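Long-range contacts in aldehyde dehydrogenase family protein (PDB 6X9L), which probably oxidises long-chain aliphatic aldehydes such as octanal with NAD+ as the electron acceptor, as a member of the aldehyde dehydrogenase family: residues 94-100 with 111-116; 272-276 with 306-311. The protein carries 1 engineered substitution. All blocks are in the same frame, centred on the assembly; numbering follows the deposited sequence.

Contact 1: residues 94-100 with 111-116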
ATOM      1  N   GLU A  94      17.121  30.673   9.103  1.00 46.38           N
ATOM      2  CA  GLU A  94      16.832  31.418  10.326  1.00 46.67           C
ATOM      3  C   GLU A  94      15.388  31.898  10.357  1.00 46.07           C
ATOM      4  O   GLU A  94      14.723  31.834  11.400  1.00 46.24           O
ATOM      5  CB  GLU A  94      17.782  32.602  10.463  1.00 47.13           C
ATOM      6  CG  GLU A  94      17.423  33.552  11.594  1.00 47.45           C
ATOM      7  CD  GLU A  94      17.598  32.960  12.996  1.00 48.09           C
ATOM      8  OE1 GLU A  94      18.087  31.814  13.128  1.00 48.35           O
ATOM      9  OE2 GLU A  94      17.254  33.668  13.970  1.00 48.30           O
ATOM     10  N   GLU A  95      14.889  32.400   9.227  1.00 60.33           N
ATOM     11  CA  GLU A  95      13.492  32.793   9.146  1.00 59.73           C
ATOM     12  C   GLU A  95      12.589  31.594   9.395  1.00 59.45           C
ATOM     13  O   GLU A  95      11.559  31.704  10.077  1.00 59.46           O
ATOM     14  CB  GLU A  95      13.202  33.421   7.781  1.00 59.18           C
ATOM     15  CG  GLU A  95      13.966  34.722   7.489  1.00 59.72           C
ATOM     16  CD  GLU A  95      15.492  34.547   7.437  1.00 60.54           C
ATOM     17  OE1 GLU A  95      15.969  33.497   6.952  1.00 60.58           O
ATOM     18  OE2 GLU A  95      16.219  35.461   7.891  1.00 61.17           O
ATOM     19  N   LEU A  96      12.978  30.430   8.865  1.00 40.74           N
ATOM     20  CA  LEU A  96      12.180  29.226   9.036  1.00 40.48           C
ATOM     21  C   LEU A  96      12.239  28.710  10.478  1.00 41.22           C
ATOM     22  O   LEU A  96      11.224  28.256  11.022  1.00 41.07           O
ATOM     23  CB  LEU A  96      12.651  28.162   8.049  1.00 40.39           C
ATOM     24  CG  LEU A  96      12.386  28.367   6.554  1.00 39.42           C
ATOM     25  CD1 LEU A  96      13.280  27.420   5.758  1.00 39.78           C
ATOM     26  CD2 LEU A  96      10.942  28.124   6.213  1.00 38.25           C
ATOM     27  N   ALA A  97      13.412  28.772  11.119  1.00 40.25           N
ATOM     28  CA  ALA A  97      13.499  28.323  12.509  1.00 40.92           C
ATOM     29  C   ALA A  97      12.655  29.200  13.425  1.00 40.87           C
ATOM     30  O   ALA A  97      12.073  28.713  14.400  1.00 41.11           O
ATOM     31  CB  ALA A  97      14.952  28.307  12.987  1.00 41.71           C
ATOM     32  N   GLN A  98      12.566  30.495  13.129  1.00 43.36           N
ATOM     33  CA  GLN A  98      11.777  31.375  13.991  1.00 43.46           C
ATOM     34  C   GLN A  98      10.274  31.116  13.859  1.00 43.01           C
ATOM     35  O   GLN A  98       9.541  31.214  14.850  1.00 43.29           O
ATOM     36  CB  GLN A  98      12.122  32.828  13.686  1.00 43.40           C
ATOM     37  CG  GLN A  98      13.575  33.167  14.026  1.00 44.01           C
ATOM     38  CD  GLN A  98      13.767  33.591  15.472  1.00 44.71           C
ATOM     39  OE1 GLN A  98      12.804  33.893  16.182  1.00 44.70           O
ATOM     40  NE2 GLN A  98      15.021  33.611  15.922  1.00 45.32           N
ATOM     41  N   ALA A  99       9.799  30.766  12.662  1.00 38.16           N
ATOM     42  CA  ALA A  99       8.376  30.497  12.479  1.00 37.78           C
ATOM     43  C   ALA A  99       7.968  29.160  13.120  1.00 37.97           C
ATOM     44  O   ALA A  99       6.914  29.067  13.762  1.00 38.06           O
ATOM     45  CB  ALA A  99       8.027  30.544  10.986  1.00 36.81           C
ATOM     46  N   ILE A 100       8.800  28.123  12.977  1.00 37.18           N
ATOM     47  CA  ILE A 100       8.545  26.850  13.661  1.00 37.53           C
ATOM     48  C   ILE A 100       8.450  27.059  15.171  1.00 37.95           C
ATOM     49  O   ILE A 100       7.478  26.650  15.820  1.00 37.89           O
ATOM     50  CB  ILE A 100       9.646  25.835  13.312  1.00 37.75           C
ATOM     51  CG1 ILE A 100       9.605  25.477  11.817  1.00 37.21           C
ATOM     52  CG2 ILE A 100       9.592  24.628  14.278  1.00 37.93           C
ATOM     53  CD1 ILE A 100      10.916  24.876  11.259  1.00 37.67           C
ATOM     54  N   ALA A 111      15.313  24.465  16.818  1.00 43.43           N
ATOM     55  CA  ALA A 111      14.772  24.741  15.492  1.00 42.99           C
ATOM     56  C   ALA A 111      15.886  24.989  14.488  1.00 43.34           C
ATOM     57  O   ALA A 111      15.783  24.567  13.332  1.00 43.24           O
ATOM     58  CB  ALA A 111      13.811  25.929  15.552  1.00 42.36           C
ATOM     59  N   ARG A 112      16.976  25.608  14.936  1.00 44.64           N
ATOM     60  CA  ARG A 112      18.109  25.872  14.059  1.00 45.05           C
ATOM     61  C   ARG A 112      18.917  24.608  13.795  1.00 45.90           C
ATOM     62  O   ARG A 112      19.362  24.373  12.663  1.00 46.03           O
ATOM     63  CB  ARG A 112      19.001  26.946  14.676  1.00 45.42           C
ATOM     64  CG  ARG A 112      18.335  28.315  14.821  1.00 44.87           C
ATOM     65  CD  ARG A 112      19.144  29.215  15.715  1.00 45.43           C
ATOM     66  NE  ARG A 112      18.708  30.604  15.655  1.00 45.09           N
ATOM     67  CZ  ARG A 112      18.824  31.465  16.667  1.00 45.43           C
ATOM     68  NH1 ARG A 112      19.347  31.067  17.818  1.00 46.04           N
ATOM     69  NH2 ARG A 112      18.407  32.720  16.540  1.00 45.13           N
ATOM     70  N   ALA A 113      19.122  23.785  14.825  1.00 41.79           N
ATOM     71  CA  ALA A 113      20.049  22.671  14.714  1.00 42.29           C
ATOM     72  C   ALA A 113      19.440  21.469  14.020  1.00 42.22           C
ATOM     73  O   ALA A 113      20.187  20.686  13.409  1.00 42.46           O
ATOM     74  CB  ALA A 113      20.542  22.246  16.096  1.00 42.43           C
ATOM     75  N   MET A 114      18.116  21.322  14.066  1.00 57.41           N
ATOM     76  CA  MET A 114      17.538  20.068  13.612  1.00 57.49           C
ATOM     77  C   MET A 114      16.231  20.225  12.862  1.00 56.71           C
ATOM     78  O   MET A 114      16.067  19.669  11.769  1.00 56.78           O
ATOM     79  CB  MET A 114      17.344  19.142  14.803  1.00 57.58           C
ATOM     80  CG  MET A 114      18.548  18.262  15.050  1.00 58.55           C
ATOM     81  SD  MET A 114      18.148  17.056  16.310  1.00 58.45           S
ATOM     82  CE  MET A 114      17.557  18.161  17.598  1.00 57.95           C
ATOM     83  N   GLN A 115      15.294  20.962  13.457  1.00 49.90           N
ATOM     84  CA  GLN A 115      13.998  21.201  12.832  1.00 49.15           C
ATOM     85  C   GLN A 115      14.139  21.652  11.371  1.00 49.07           C
ATOM     86  O   GLN A 115      13.414  21.162  10.494  1.00 48.78           O
ATOM     87  CB  GLN A 115      13.232  22.226  13.674  1.00 48.75           C
ATOM     88  CG  GLN A 115      11.717  22.225  13.510  1.00 48.06           C
ATOM     89  CD  GLN A 115      11.012  21.028  14.143  1.00 47.56           C
ATOM     90  OE1 GLN A 115      10.230  20.356  13.480  1.00 46.98           O
ATOM     91  NE2 GLN A 115      11.253  20.786  15.426  1.00 47.57           N
ATOM     92  N   VAL A 116      15.081  22.552  11.078  1.00 39.22           N
ATOM     93  CA  VAL A 116      15.292  23.000   9.697  1.00 38.70           C
ATOM     94  C   VAL A 116      16.303  22.131   8.949  1.00 39.36           C
ATOM     95  O   VAL A 116      16.004  21.652   7.850  1.00 39.03           O
ATOM     96  CB  VAL A 116      15.732  24.473   9.646  1.00 38.32           C
ATOM     97  CG1 VAL A 116      15.964  24.904   8.199  1.00 37.69           C
ATOM     98  CG2 VAL A 116      14.693  25.354  10.317  1.00 37.53           C
TER
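Two consecutive helices of the aldehyde dehydrogenase fold, 93-104 and 108-115, meet here at a right angle: the axes of their short segments cross at 90° and come within 9.1 Å. At the closest approach of the backbones the apolar part is made by two alanines, small enough to allow it. Ala97 and Ala111 have CA atoms 4.8 Å apart; Ala97 CB meets Ala111 CB at 3.7 Å, and Ala111 CB also lies 3.5 Å from Ala97 O. Around them, Val116, whose N bonds to Ala111 O in a wide, pi-type turn, turns its branched side chain to the other helix. Val116 CG2 packs on Ala97 CB (4.0 Å), Leu96 CB (4.1 Å) and Ile100 CD1 (3.9 Å). Ile100 presses its CG2 on the aliphatic CG of Gln115 at 3.3 Å, and both residues rest on Pro161 of helix 161-174. Gln115 is about 8 Å from the bound octanal, side chain to ligand, and touches Trp160, which lines the octanal pocket, so this packing probably backs the pocket wall. The polar part lies at the more exposed margin, where long side chains span the gap. Through NH1 Arg112 forms a salt bridge with Glu326; its NE and NH2 make a bidentate one with Glu94 (Arg112 NE to Glu94 OE1 2.9 Å, Arg112 NH2 to Glu94 OE2 3.0 Å), while Gln98 NE2 donates to the same Glu94 OE2, also at 3.0 Å.

Contact 2: residues 272-276 with 306-311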
ATOM      1  N   PHE A 272      25.598   1.155  31.624  1.00 59.11           N
ATOM      2  CA  PHE A 272      24.350   1.785  32.094  1.00 58.59           C
ATOM      3  C   PHE A 272      24.562   3.254  32.421  1.00 58.50           C
ATOM      4  O   PHE A 272      23.758   4.053  32.019  1.00 58.02           O
ATOM      5  CB  PHE A 272      23.757   0.958  33.229  1.00 58.50           C
ATOM      6  CG  PHE A 272      22.938  -0.206  32.745  1.00 58.32           C
ATOM      7  CD1 PHE A 272      23.535  -1.395  32.395  1.00 58.71           C
ATOM      8  CD2 PHE A 272      21.570  -0.093  32.595  1.00 57.66           C
ATOM      9  CE1 PHE A 272      22.783  -2.451  31.931  1.00 58.56           C
ATOM     10  CE2 PHE A 272      20.819  -1.155  32.141  1.00 57.49           C
ATOM     11  CZ  PHE A 272      21.429  -2.330  31.810  1.00 57.95           C
ATOM     12  N   ALA A 273      25.670   3.611  33.037  1.00 61.16           N
ATOM     13  CA  ALA A 273      25.894   5.030  33.365  1.00 61.04           C
ATOM     14  C   ALA A 273      25.938   5.865  32.087  1.00 60.86           C
ATOM     15  O   ALA A 273      25.446   6.959  32.119  1.00 60.58           O
ATOM     16  CB  ALA A 273      27.179   5.154  34.116  1.00 61.57           C
ATOM     17  N   ASN A 274      26.558   5.374  31.025  1.00 74.13           N
ATOM     18  CA  ASN A 274      26.642   6.171  29.785  1.00 73.93           C
ATOM     19  C   ASN A 274      25.464   5.918  28.851  1.00 73.44           C
ATOM     20  O   ASN A 274      25.363   6.651  27.898  1.00 73.24           O
ATOM     21  CB  ASN A 274      27.930   5.902  29.024  1.00 74.41           C
ATOM     22  CG  ASN A 274      29.117   6.526  29.710  1.00 74.84           C
ATOM     23  OD1 ASN A 274      30.251   6.296  29.327  1.00 75.29           O
ATOM     24  ND2 ASN A 274      28.858   7.322  30.725  1.00 74.72           N
ATOM     25  N   ALA A 275      24.630   4.916  29.098  1.00 55.45           N
ATOM     26  CA  ALA A 275      23.540   4.659  28.132  1.00 54.97           C
ATOM     27  C   ALA A 275      22.185   5.161  28.622  1.00 54.41           C
ATOM     28  O   ALA A 275      21.358   5.425  27.795  1.00 54.15           O
ATOM     29  CB  ALA A 275      23.497   3.204  27.757  1.00 55.10           C
ATOM     30  N   VAL A 276      21.960   5.249  29.922  1.00 48.68           N
ATOM     31  CA  VAL A 276      20.630   5.712  30.397  1.00 48.09           C
ATOM     32  C   VAL A 276      20.395   7.183  30.050  1.00 47.82           C
ATOM     33  O   VAL A 276      19.316   7.509  29.626  1.00 47.37           O
ATOM     34  CB  VAL A 276      20.421   5.434  31.889  1.00 47.98           C
ATOM     35  CG1 VAL A 276      19.164   6.096  32.386  1.00 47.46           C
ATOM     36  CG2 VAL A 276      20.368   3.955  32.167  1.00 48.02           C
ATOM     37  N   GLU A 306      19.372   1.458  39.657  1.00 61.93           N
ATOM     38  CA  GLU A 306      20.440   2.291  39.117  1.00 62.06           C
ATOM     39  C   GLU A 306      19.939   3.161  37.963  1.00 61.60           C
ATOM     40  O   GLU A 306      20.249   4.358  37.901  1.00 61.57           O
ATOM     41  CB  GLU A 306      21.610   1.422  38.668  1.00 62.87           C
ATOM     42  CG  GLU A 306      22.846   2.229  38.333  1.00 63.40           C
ATOM     43  CD  GLU A 306      24.014   1.380  37.864  1.00 64.34           C
ATOM     44  OE1 GLU A 306      24.729   1.848  36.951  1.00 64.24           O
ATOM     45  OE2 GLU A 306      24.226   0.262  38.402  1.00 65.31           O
ATOM     46  N   VAL A 307      19.165   2.581  37.036  1.00 53.11           N
ATOM     47  CA  VAL A 307      18.706   3.366  35.890  1.00 52.70           C
ATOM     48  C   VAL A 307      17.670   4.394  36.332  1.00 52.20           C
ATOM     49  O   VAL A 307      17.635   5.513  35.807  1.00 52.02           O
ATOM     50  CB  VAL A 307      18.172   2.465  34.749  1.00 52.42           C
ATOM     51  CG1 VAL A 307      18.605   1.008  34.928  1.00 52.71           C
ATOM     52  CG2 VAL A 307      16.675   2.581  34.602  1.00 51.78           C
ATOM     53  N   GLU A 308      16.822   4.043  37.306  1.00 54.44           N
ATOM     54  CA  GLU A 308      15.917   5.034  37.886  1.00 54.19           C
ATOM     55  C   GLU A 308      16.688   6.273  38.328  1.00 54.60           C
ATOM     56  O   GLU A 308      16.413   7.388  37.869  1.00 54.35           O
ATOM     57  CB  GLU A 308      15.143   4.439  39.061  1.00 54.14           C
ATOM     58  CG  GLU A 308      13.955   3.585  38.677  1.00 53.73           C
ATOM     59  CD  GLU A 308      13.266   2.993  39.898  1.00 53.85           C
ATOM     60  OE1 GLU A 308      13.731   3.266  41.030  1.00 54.27           O
ATOM     61  OE2 GLU A 308      12.266   2.263  39.739  1.00 53.51           O
ATOM     62  N   ALA A 309      17.684   6.086  39.207  1.00 55.40           N
ATOM     63  CA  ALA A 309      18.501   7.208  39.666  1.00 55.67           C
ATOM     64  C   ALA A 309      19.114   7.972  38.497  1.00 55.59           C
ATOM     65  O   ALA A 309      19.129   9.210  38.487  1.00 55.48           O
ATOM     66  CB  ALA A 309      19.597   6.702  40.599  1.00 56.23           C
ATOM     67  N   LEU A 310      19.634   7.247  37.505  1.00 61.28           N
ATOM     68  CA  LEU A 310      20.266   7.899  36.367  1.00 61.20           C
ATOM     69  C   LEU A 310      19.262   8.682  35.537  1.00 60.68           C
ATOM     70  O   LEU A 310      19.622   9.691  34.921  1.00 60.73           O
ATOM     71  CB  LEU A 310      20.964   6.855  35.507  1.00 61.34           C
ATOM     72  CG  LEU A 310      22.224   6.287  36.141  1.00 61.90           C
ATOM     73  CD1 LEU A 310      22.451   4.844  35.678  1.00 62.08           C
ATOM     74  CD2 LEU A 310      23.390   7.184  35.764  1.00 62.06           C
ATOM     75  N   ALA A 311      18.005   8.231  35.503  1.00 52.88           N
ATOM     76  CA  ALA A 311      16.987   8.900  34.697  1.00 52.37           C
ATOM     77  C   ALA A 311      16.493  10.175  35.375  1.00 52.38           C
ATOM     78  O   ALA A 311      16.365  11.225  34.729  1.00 52.25           O
ATOM     79  CB  ALA A 311      15.820   7.947  34.420  1.00 51.88           C
TER
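This is apolar helix-helix packing between the start of helix 272-284 and helix 304-316, on the seven-stranded mixed sheet of the catalytic domain of the aldehyde dehydrogenase fold and away from the nucleotide and octanal sites. No hydrogen bond joins the segments; their axes cross at -48° and approach to 9.6 Å. Compact, beta-branched Val276 sits at the centre, its two methyls meeting different residues: CG2 reaches Val307 CB at 3.7 Å, and CG1 reaches Leu310 CB, also at 3.7 Å. The longer Leu310 brings its CD2 to 4.1 Å from Ala273 CA, where alanine has no longer side chain in the way, so the leucine methyl meets the backbone. One turn before Val276, Phe272 supplies a broad apolar surface, with its CD2 3.9 Å from Val307 CG1. At the more exposed margin, the extended Glu306 brings its carboxylate OE1 to 3.9 Å from Phe272 CB, while OE2 forms a salt bridge with Arg303. Beneath the helices, Phe272 and Val276 both rest on Leu266 of strand 263-266, and Phe272 and Val307 share Val299 of the adjacent strand 296-300. Val307 also reaches Leu399 of strand 396-402, so the helix pair lies over three neighbouring strands.

From the N terminus, contact 1 comes first and closes a short, mostly helical connection: ten residues separate 94-100 from 111-116, carrying the chain out of one helix and into the next. The chain then runs through helix 161-174 and the strands 178-182, 230-234 and 253-257 of the eight-stranded sheet before contact 2 opens. Contact 2 spans 29 residues, including strand 296-300, and joins the helices before and after that strand. The two loops are in series, neither nested nor crossed. Their centres lie 31 Å apart and their nearest atoms about 16 Å, so they do not touch: contact 1 packs against helices 161-174 and 188-201, contact 2 against the catalytic domain's seven-stranded sheet.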